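Local coordinates for protein parvulin 42 (PDB 6GMP) that probably catalyses cis-trans isomerisation of peptidyl-prolyl bonds in proteins, through this C-terminal parvulin-type domain of a longer trypanosomal protein, at residues E5-H10 with D78-M83; T95-L100 with H116-V121; R54-L59 with S102-A107. All coordinates share one frame; numbering follows the deposited sequence. Where two conformers were deposited one is given.

Contact 1: residues E5-H10 with D78-M83; sequences ERHFYH and DGDLGM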
loop_
_atom_site.group_PDB
_atom_site.type_symbol
_atom_site.label_atom_id
_atom_site.label_comp_id
_atom_site.label_asym_id
_atom_site.label_seq_id
_atom_site.Cartn_x
_atom_site.Cartn_y
_atom_site.Cartn_z
ATOM N N GLU A 5 10.739 -13.057 9.559
ATOM C CA GLU A 5 11.013 -11.934 8.664
ATOM C C GLU A 5 10.503 -12.208 7.251
ATOM O O GLU A 5 10.917 -13.184 6.623
ATOM C CB GLU A 5 12.517 -11.660 8.589
ATOM C CG GLU A 5 12.960 -10.396 9.298
ATOM C CD GLU A 5 14.422 -10.064 9.053
ATOM O OE1 GLU A 5 15.008 -10.590 8.082
ATOM O OE2 GLU A 5 14.987 -9.273 9.836
ATOM N N ARG A 6 9.618 -11.344 6.761
ATOM C CA ARG A 6 9.171 -11.408 5.373
ATOM C C ARG A 6 9.312 -10.043 4.729
ATOM O O ARG A 6 9.224 -9.009 5.393
ATOM C CB ARG A 6 7.729 -11.908 5.276
ATOM C CG ARG A 6 7.597 -13.388 5.549
ATOM C CD ARG A 6 6.152 -13.854 5.562
ATOM N NE ARG A 6 6.058 -15.211 6.090
ATOM C CZ ARG A 6 4.925 -15.816 6.424
ATOM N NH1 ARG A 6 3.764 -15.196 6.293
ATOM N NH2 ARG A 6 4.958 -17.050 6.901
ATOM N N HIS A 7 9.545 -10.061 3.423
ATOM C CA HIS A 7 9.811 -8.858 2.653
ATOM C C HIS A 7 8.527 -8.361 2.001
ATOM O O HIS A 7 7.913 -9.079 1.201
ATOM C CB HIS A 7 10.853 -9.183 1.586
ATOM C CG HIS A 7 11.359 -7.989 0.844
ATOM N ND1 HIS A 7 12.261 -8.091 -0.195
ATOM C CD2 HIS A 7 11.105 -6.670 0.997
ATOM C CE1 HIS A 7 12.529 -6.883 -0.659
ATOM N NE2 HIS A 7 11.848 -6.003 0.053
ATOM N N PHE A 8 8.126 -7.138 2.347
ATOM C CA PHE A 8 6.919 -6.536 1.804
ATOM C C PHE A 8 7.194 -5.242 1.062
ATOM O O PHE A 8 8.174 -4.545 1.346
ATOM C CB PHE A 8 5.911 -6.251 2.919
ATOM C CG PHE A 8 5.481 -7.469 3.673
ATOM C CD1 PHE A 8 4.545 -8.346 3.149
ATOM C CD2 PHE A 8 6.007 -7.721 4.927
ATOM C CE1 PHE A 8 4.143 -9.459 3.870
ATOM C CE2 PHE A 8 5.619 -8.832 5.652
ATOM C CZ PHE A 8 4.685 -9.707 5.121
ATOM N N TYR A 9 6.308 -4.950 0.111
ATOM C CA TYR A 9 6.143 -3.618 -0.457
ATOM C C TYR A 9 4.711 -3.188 -0.165
ATOM O O TYR A 9 3.857 -4.024 0.119
ATOM C CB TYR A 9 6.310 -3.627 -1.979
ATOM C CG TYR A 9 7.723 -3.638 -2.501
ATOM C CD1 TYR A 9 8.612 -4.647 -2.161
ATOM C CD2 TYR A 9 8.164 -2.634 -3.363
ATOM C CE1 TYR A 9 9.900 -4.653 -2.657
ATOM C CE2 TYR A 9 9.450 -2.632 -3.858
ATOM C CZ TYR A 9 10.314 -3.640 -3.502
ATOM O OH TYR A 9 11.594 -3.631 -4.002
ATOM N N HIS A 10 4.428 -1.892 -0.251
ATOM C CA HIS A 10 3.026 -1.472 -0.196
ATOM C C HIS A 10 2.731 -0.258 -1.062
ATOM O O HIS A 10 3.635 0.474 -1.473
ATOM C CB HIS A 10 2.517 -1.289 1.252
ATOM C CG HIS A 10 2.894 0.008 1.902
ATOM N ND1 HIS A 10 2.193 0.519 2.971
ATOM C CD2 HIS A 10 3.893 0.888 1.655
ATOM C CE1 HIS A 10 2.735 1.660 3.353
ATOM N NE2 HIS A 10 3.769 1.908 2.574
ATOM N N ASP A 78 10.208 2.729 -4.596
ATOM C CA ASP A 78 9.205 1.914 -5.286
ATOM C C ASP A 78 8.330 1.098 -4.340
ATOM O O ASP A 78 7.748 0.088 -4.739
ATOM C CB ASP A 78 9.857 1.008 -6.347
ATOM C CG ASP A 78 10.095 1.724 -7.677
ATOM O OD1 ASP A 78 9.382 2.715 -7.972
ATOM O OD2 ASP A 78 10.966 1.282 -8.447
ATOM N N GLY A 79 8.197 1.580 -3.108
ATOM C CA GLY A 79 7.275 1.016 -2.142
ATOM C C GLY A 79 7.858 -0.061 -1.249
ATOM O O GLY A 79 7.127 -0.697 -0.490
ATOM N N ASP A 80 9.165 -0.252 -1.330
ATOM C CA ASP A 80 9.857 -1.254 -0.536
ATOM C C ASP A 80 9.792 -0.931 0.955
ATOM O O ASP A 80 10.207 0.150 1.384
ATOM C CB ASP A 80 11.315 -1.305 -0.998
ATOM C CG ASP A 80 12.082 -2.506 -0.463
ATOM O OD1 ASP A 80 11.501 -3.380 0.216
ATOM O OD2 ASP A 80 13.291 -2.568 -0.758
ATOM N N LEU A 81 9.274 -1.878 1.738
ATOM C CA LEU A 81 9.297 -1.778 3.201
ATOM C C LEU A 81 10.402 -2.620 3.831
ATOM O O LEU A 81 10.556 -2.610 5.051
ATOM C CB LEU A 81 7.945 -2.220 3.764
ATOM C CG LEU A 81 6.746 -1.386 3.312
ATOM C CD1 LEU A 81 5.445 -1.950 3.890
ATOM C CD2 LEU A 81 6.923 0.074 3.689
ATOM N N GLY A 82 11.161 -3.349 3.015
ATOM C CA GLY A 82 12.218 -4.210 3.514
ATOM C C GLY A 82 11.659 -5.383 4.294
ATOM O O GLY A 82 10.489 -5.753 4.147
ATOM N N MET A 83 12.503 -5.960 5.140
ATOM C CA MET A 83 12.117 -7.105 5.951
ATOM C C MET A 83 11.351 -6.648 7.186
ATOM O O MET A 83 11.785 -5.734 7.891
ATOM C CB MET A 83 13.354 -7.873 6.406
ATOM C CG MET A 83 14.292 -8.325 5.296
ATOM S SD MET A 83 13.549 -9.377 4.031
ATOM C CE MET A 83 12.628 -10.552 5.004
#

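Contact 2: residues T95-L100 with H116-V121; sequences TVAFSL and HLIYRV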
loop_
_atom_site.group_PDB
_atom_site.type_symbol
_atom_site.label_atom_id
_atom_site.label_comp_id
_atom_site.label_asym_id
_atom_site.label_seq_id
_atom_site.Cartn_x
_atom_site.Cartn_y
_atom_site.Cartn_z
ATOM N N THR A 95 -1.629 -8.469 10.453
ATOM C CA THR A 95 -2.411 -9.684 10.248
ATOM C C THR A 95 -2.589 -9.987 8.758
ATOM O O THR A 95 -2.425 -11.131 8.327
ATOM C CB THR A 95 -3.786 -9.629 10.956
ATOM O OG1 THR A 95 -4.481 -10.865 10.752
ATOM C CG2 THR A 95 -4.641 -8.486 10.432
ATOM N N VAL A 96 -2.907 -8.956 7.980
ATOM C CA VAL A 96 -3.103 -9.105 6.540
ATOM C C VAL A 96 -1.785 -9.447 5.869
ATOM O O VAL A 96 -1.737 -10.350 5.030
ATOM C CB VAL A 96 -3.698 -7.819 5.917
ATOM C CG1 VAL A 96 -3.671 -7.868 4.390
ATOM C CG2 VAL A 96 -5.123 -7.611 6.405
ATOM N N ALA A 97 -0.728 -8.730 6.235
ATOM C CA ALA A 97 0.586 -8.920 5.632
ATOM C C ALA A 97 1.074 -10.358 5.802
ATOM O O ALA A 97 1.550 -10.970 4.851
ATOM C CB ALA A 97 1.589 -7.951 6.226
ATOM N N PHE A 98 0.943 -10.896 7.007
ATOM C CA PHE A 98 1.463 -12.233 7.299
ATOM C C PHE A 98 0.494 -13.359 6.904
ATOM O O PHE A 98 0.761 -14.534 7.137
ATOM C CB PHE A 98 1.942 -12.301 8.755
ATOM C CG PHE A 98 3.226 -11.574 8.958
ATOM C CD1 PHE A 98 4.435 -12.234 8.834
ATOM C CD2 PHE A 98 3.235 -10.209 9.206
ATOM C CE1 PHE A 98 5.631 -11.544 8.978
ATOM C CE2 PHE A 98 4.420 -9.525 9.344
ATOM C CZ PHE A 98 5.617 -10.192 9.236
ATOM N N SER A 99 -0.600 -12.978 6.247
ATOM C CA SER A 99 -1.521 -13.938 5.651
ATOM C C SER A 99 -1.202 -14.156 4.172
ATOM O O SER A 99 -1.696 -15.101 3.560
ATOM C CB SER A 99 -2.964 -13.447 5.782
ATOM O OG SER A 99 -3.272 -12.484 4.785
ATOM N N LEU A 100 -0.387 -13.279 3.593
ATOM C CA LEU A 100 -0.074 -13.368 2.173
ATOM C C LEU A 100 0.881 -14.510 1.848
ATOM O O LEU A 100 1.822 -14.786 2.592
ATOM C CB LEU A 100 0.544 -12.060 1.681
ATOM C CG LEU A 100 -0.315 -10.808 1.813
ATOM C CD1 LEU A 100 0.530 -9.559 1.513
ATOM C CD2 LEU A 100 -1.522 -10.873 0.895
ATOM N N HIS A 116 -3.974 0.581 2.597
ATOM C CA HIS A 116 -2.826 -0.103 2.003
ATOM C C HIS A 116 -3.211 -1.222 1.049
ATOM O O HIS A 116 -4.203 -1.912 1.267
ATOM C CB HIS A 116 -1.971 -0.771 3.085
ATOM C CG HIS A 116 -1.594 0.110 4.232
ATOM N ND1 HIS A 116 -0.292 0.474 4.483
ATOM C CD2 HIS A 116 -2.328 0.623 5.246
ATOM C CE1 HIS A 116 -0.244 1.209 5.579
ATOM N NE2 HIS A 116 -1.467 1.307 6.069
ATOM N N LEU A 117 -2.381 -1.424 0.029
ATOM C CA LEU A 117 -2.309 -2.707 -0.659
ATOM C C LEU A 117 -0.940 -3.233 -0.306
ATOM O O LEU A 117 0.045 -2.534 -0.504
ATOM C CB LEU A 117 -2.405 -2.537 -2.176
ATOM C CG LEU A 117 -3.690 -1.903 -2.719
ATOM C CD1 LEU A 117 -3.621 -1.792 -4.244
ATOM C CD2 LEU A 117 -4.931 -2.644 -2.320
ATOM N N ILE A 118 -0.881 -4.451 0.225
ATOM C CA ILE A 118 0.373 -5.046 0.670
ATOM C C ILE A 118 0.775 -6.171 -0.267
ATOM O O ILE A 118 -0.049 -6.997 -0.632
ATOM C CB ILE A 118 0.266 -5.581 2.120
ATOM C CG1 ILE A 118 -0.183 -4.457 3.047
ATOM C CG2 ILE A 118 1.604 -6.126 2.580
ATOM C CD1 ILE A 118 -0.549 -4.902 4.419
ATOM N N TYR A 119 2.051 -6.184 -0.642
ATOM C CA TYR A 119 2.603 -7.179 -1.545
ATOM C C TYR A 119 3.722 -7.944 -0.849
ATOM O O TYR A 119 4.634 -7.347 -0.278
ATOM C CB TYR A 119 3.146 -6.485 -2.796
ATOM C CG TYR A 119 3.875 -7.380 -3.765
ATOM C CD1 TYR A 119 3.215 -8.386 -4.460
ATOM C CD2 TYR A 119 5.226 -7.189 -4.030
ATOM C CE1 TYR A 119 3.878 -9.184 -5.362
ATOM C CE2 TYR A 119 5.899 -7.981 -4.931
ATOM C CZ TYR A 119 5.220 -8.981 -5.603
ATOM O OH TYR A 119 5.892 -9.769 -6.503
ATOM N N ARG A 120 3.654 -9.265 -0.904
ATOM C CA ARG A 120 4.741 -10.091 -0.395
ATOM C C ARG A 120 5.692 -10.453 -1.533
ATOM O O ARG A 120 5.306 -11.135 -2.499
ATOM C CB ARG A 120 4.206 -11.362 0.260
ATOM C CG ARG A 120 5.313 -12.210 0.840
ATOM C CD ARG A 120 4.779 -13.424 1.542
ATOM N NE ARG A 120 5.861 -14.334 1.883
ATOM C CZ ARG A 120 5.690 -15.537 2.414
ATOM N NH1 ARG A 120 4.469 -15.991 2.680
ATOM N NH2 ARG A 120 6.748 -16.279 2.682
ATOM N N VAL A 121 6.938 -10.004 -1.421
ATOM C CA VAL A 121 7.936 -10.225 -2.457
ATOM C C VAL A 121 8.209 -11.714 -2.592
ATOM O O VAL A 121 8.209 -12.261 -3.694
ATOM C CB VAL A 121 9.247 -9.482 -2.140
ATOM C CG1 VAL A 121 10.275 -9.711 -3.231
ATOM C CG2 VAL A 121 8.976 -7.998 -1.992
#

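Contact 3: residues R54-L59 with S102-A107; sequences RKTWSL and SGEVSA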
loop_
_atom_site.group_PDB
_atom_site.type_symbol
_atom_site.label_atom_id
_atom_site.label_comp_id
_atom_site.label_asym_id
_atom_site.label_seq_id
_atom_site.Cartn_x
_atom_site.Cartn_y
_atom_site.Cartn_z
ATOM N N ARG A 54 -4.965 -11.455 -11.832
ATOM C CA ARG A 54 -3.658 -11.917 -11.368
ATOM C C ARG A 54 -3.771 -12.730 -10.085
ATOM O O ARG A 54 -4.338 -12.275 -9.089
ATOM C CB ARG A 54 -2.708 -10.739 -11.151
ATOM C CG ARG A 54 -2.311 -10.010 -12.436
ATOM C CD ARG A 54 -1.438 -8.806 -12.146
ATOM N NE ARG A 54 -1.164 -8.036 -13.364
ATOM C CZ ARG A 54 -0.727 -6.782 -13.371
ATOM N NH1 ARG A 54 -0.520 -6.124 -12.229
ATOM N NH2 ARG A 54 -0.513 -6.186 -14.538
ATOM N N LYS A 55 -3.197 -13.922 -10.128
ATOM C CA LYS A 55 -3.141 -14.812 -8.970
ATOM C C LYS A 55 -2.013 -14.290 -8.091
ATOM O O LYS A 55 -2.165 -14.108 -6.883
ATOM C CB LYS A 55 -2.875 -16.248 -9.418
ATOM C CG LYS A 55 -2.651 -17.229 -8.267
ATOM C CD LYS A 55 -2.563 -18.665 -8.739
ATOM C CE LYS A 55 -2.290 -19.604 -7.573
ATOM N NZ LYS A 55 -2.418 -21.041 -7.957
ATOM N N THR A 56 -0.878 -14.048 -8.728
ATOM C CA THR A 56 0.250 -13.395 -8.094
ATOM C C THR A 56 0.693 -12.297 -9.030
ATOM O O THR A 56 0.348 -12.312 -10.222
ATOM C CB THR A 56 1.423 -14.361 -7.850
ATOM O OG1 THR A 56 1.780 -15.009 -9.074
ATOM C CG2 THR A 56 1.046 -15.398 -6.800
ATOM N N TRP A 57 1.459 -11.356 -8.495
ATOM C CA TRP A 57 2.005 -10.263 -9.278
ATOM C C TRP A 57 3.515 -10.356 -9.262
ATOM O O TRP A 57 4.110 -10.780 -8.266
ATOM C CB TRP A 57 1.631 -8.911 -8.695
ATOM C CG TRP A 57 0.175 -8.555 -8.576
ATOM C CD1 TRP A 57 -0.888 -9.384 -8.307
ATOM C CD2 TRP A 57 -0.358 -7.248 -8.702
ATOM N NE1 TRP A 57 -2.052 -8.646 -8.250
ATOM C CE2 TRP A 57 -1.752 -7.329 -8.488
ATOM C CE3 TRP A 57 0.216 -5.999 -8.946
ATOM C CZ2 TRP A 57 -2.577 -6.211 -8.535
ATOM C CZ3 TRP A 57 -0.599 -4.893 -8.994
ATOM C CH2 TRP A 57 -1.986 -5.005 -8.791
ATOM N N SER A 58 4.150 -9.931 -10.343
ATOM C CA SER A 58 5.588 -9.757 -10.321
ATOM C C SER A 58 5.903 -8.479 -9.552
ATOM O O SER A 58 5.029 -7.639 -9.329
ATOM C CB SER A 58 6.135 -9.636 -11.736
ATOM O OG SER A 58 5.701 -8.417 -12.317
ATOM N N LEU A 59 7.159 -8.322 -9.153
ATOM C CA LEU A 59 7.568 -7.097 -8.481
ATOM C C LEU A 59 7.335 -5.897 -9.389
ATOM O O LEU A 59 6.802 -4.898 -8.942
ATOM C CB LEU A 59 9.032 -7.165 -8.044
ATOM C CG LEU A 59 9.541 -5.899 -7.349
ATOM C CD1 LEU A 59 8.702 -5.534 -6.132
ATOM C CD2 LEU A 59 10.988 -6.084 -6.937
ATOM N N SER A 102 3.677 -15.895 -1.107
ATOM C CA SER A 102 4.669 -15.276 -1.975
ATOM C C SER A 102 4.034 -14.750 -3.260
ATOM O O SER A 102 3.364 -15.486 -3.982
ATOM C CB SER A 102 5.755 -16.298 -2.325
ATOM O OG SER A 102 6.258 -16.925 -1.157
ATOM N N GLY A 103 4.246 -13.469 -3.536
ATOM C CA GLY A 103 3.770 -12.859 -4.768
ATOM C C GLY A 103 2.339 -12.345 -4.732
ATOM O O GLY A 103 1.844 -11.801 -5.713
ATOM N N GLU A 104 1.658 -12.543 -3.609
ATOM C CA GLU A 104 0.271 -12.114 -3.495
ATOM C C GLU A 104 0.171 -10.652 -3.079
ATOM O O GLU A 104 1.029 -10.137 -2.366
ATOM C CB GLU A 104 -0.484 -12.994 -2.495
ATOM C CG GLU A 104 -0.703 -14.422 -2.983
ATOM C CD GLU A 104 -1.675 -15.182 -2.102
ATOM O OE1 GLU A 104 -1.660 -14.944 -0.871
ATOM O OE2 GLU A 104 -2.458 -16.000 -2.638
ATOM N N VAL A 105 -0.883 -10.003 -3.565
ATOM C CA VAL A 105 -1.255 -8.653 -3.151
ATOM C C VAL A 105 -2.539 -8.712 -2.315
ATOM O O VAL A 105 -3.516 -9.355 -2.699
ATOM C CB VAL A 105 -1.492 -7.709 -4.358
ATOM C CG1 VAL A 105 -1.928 -6.322 -3.895
ATOM C CG2 VAL A 105 -0.247 -7.616 -5.254
ATOM N N SER A 106 -2.534 -8.045 -1.169
ATOM C CA SER A 106 -3.681 -8.067 -0.279
ATOM C C SER A 106 -4.878 -7.317 -0.855
ATOM O O SER A 106 -4.750 -6.527 -1.792
ATOM C CB SER A 106 -3.316 -7.428 1.055
ATOM O OG SER A 106 -3.126 -6.028 0.912
ATOM N N ALA A 107 -6.041 -7.558 -0.259
ATOM C CA ALA A 107 -7.176 -6.668 -0.415
ATOM C C ALA A 107 -6.833 -5.383 0.311
ATOM O O ALA A 107 -5.882 -5.350 1.092
ATOM C CB ALA A 107 -8.411 -7.275 0.185
HETATM O O HOH W 1 -2.470 -11.558 -5.541
#

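Contact 1: residues E5-H10 with D78-M83
D80 lies between H7 and Y9 of the neighbouring strand and engages each differently. H7 NE2 donates to D80 OD1 at 2.7 Å; the oxygen sits in the imidazole plane, while NE2 meets it on the syn side but tilted well out of the carboxylate plane. From the opposite face of the carboxylate G82 N reaches that same oxygen, 2.8 Å from D80 OD1, and closes an Asx turn. Two donors on opposite faces thus grip this one oxygen and limit the movement of the carboxylate, which lies stacked on the Y9 ring with the planes only 6° apart. D80 CA stands over the middle of that ring, a CH-pi contact 3.5 Å from the centroid, while D78 O comes in at the ring edge, 3.1 Å from Y9 CD2. Helix 59-69 also packs on Y9, through L59, F62 and V63.

These residues join strand 6-13 to strand 80-84, the outermost strand on this side of the antiparallel parvulin sheet. L81 N bonds to F8 O. G79, without a side chain, comes close to H10, and G79 O accepts from H10 N. The H10 ring, its CG wedged between backbone N and carbonyl carbon (chi1 80°), carries L81 CD1 over one face, 4.0 Å from the ring centroid. H10 ND1 is hydrogen-bonded to H116 ND1, a pair that matches the dual-histidine motif of parvulins.

Toward the chain start the packing gives way to solvent. The exposed M83 folds back at chi2 and chi3 (-46°), which lays its CE 3.4 Å from R6 C, with SD beside H7 CB. E5, also exposed, crosses M83 at about a right angle, its OE1 just brushing M83 CB at 3.6 Å.

Contact 2: residues T95-L100 with H116-V121
The guanidinium of R120 meets L100 edge-on. NH1 donates to L100 O over 2.9 Å, the oxygen lying close to the guanidinium plane and the donor sitting on a carbonyl lone pair, with an N-H...O angle of 158°. The R120 chain is extended from CG to NE, and on its way out it passes L100: its CD is 3.4 Å from L100 O and its CB 4.0 Å from L100 CB. Its NE goes elsewhere, to E122 O. The side chain of Y119 leaves the backbone away from the helix; V121 N lies above one face of its ring, near the rim. The ring stacks with F62, and its OH is bonded to W57 O.

Beneath the polar edge the contact is mainly apolar and buried. L100 sends CD1 onto I118, 3.4 Å from I118 O and 3.8 Å from I118 CG2, the two side chains crossing at about a right angle. I118 CG2, anti to its backbone N, also meets A97 CB at 4.1 Å, and I118 CD1 touches A97 CB and, more loosely, V96 CG1.

Helix 91-97 runs out into a type I turn from A97 to L100, and the residues at both ends of the turn touch I118. V96 O accepts twice there, from S99 N and from S99 OG, the latter 2.6 Å from V96 O. F8 lies against A97 from strand 6-13, and S106 touches V96 and L100. The arrangement is that of the parvulin fold, in which a helix packs across one face of the antiparallel sheet, here on strand 114-120.

Contact 3: residues R54-L59 with S102-A107
V105 drives one methyl squarely onto the indole of W57: CG2 lies 3.4 Å from the centroid of the five-membered ring and 5° off its normal, a CH-pi contact over the face. Here two loops of the parvulin domain meet, the one leading into helix 59-69, with S58 as its N-cap, and the one between helix 91-97 and strand 109-111. The indole is flanked on both faces: R54 NH1 comes over the opposite one, 3.3 Å above the W57 plane and displaced toward the rim. W57 CG is anti to its own carbonyl carbon (chi1 -60°), which places CG against V105 CG2. L48 and V65 from the flanking helices add to the surroundings of the indole, as does H51 by an edge-to-face ring contact.

The backbones are tied beside this CH-pi contact. W57 N donates to G103 O in the carbonyl plane, nearly straight, at 2.8 Å. G103 has a positive phi and its carbonyl also lies against T56, whose CA is 3.3 Å from G103 O. The methyl of T56 touches this loop, CG2 standing 3.6 Å from S102 O, while the E104 carboxylate turns to K101 instead. A water bridges the backbones further: it donates to K55 O at 2.9 Å and accepts from V105 N at 3.0 Å.

How the contacts relate
Contact 2 is the buried one, while contacts 1 and 3 are only partly so, each with exposed residues at its margin. Contacts 1 and 2 share the sheet: strands 6-13 and 114-120 are neighbours, joined among others by the backbone pair Y9 O and Y119 N. Contact 1 is strand against strand, with paired backbones and aromatic-carboxylate chemistry; contact 2 is helix end against strand, aliphatic apart from one arginine bond to a carbonyl. Contact 3 joins two loops without regular structure, and has neither the paired strands of contact 1 nor the aliphatic core of contact 2. It reaches the sheet through the backbone of S106, whose N lies at I118 O.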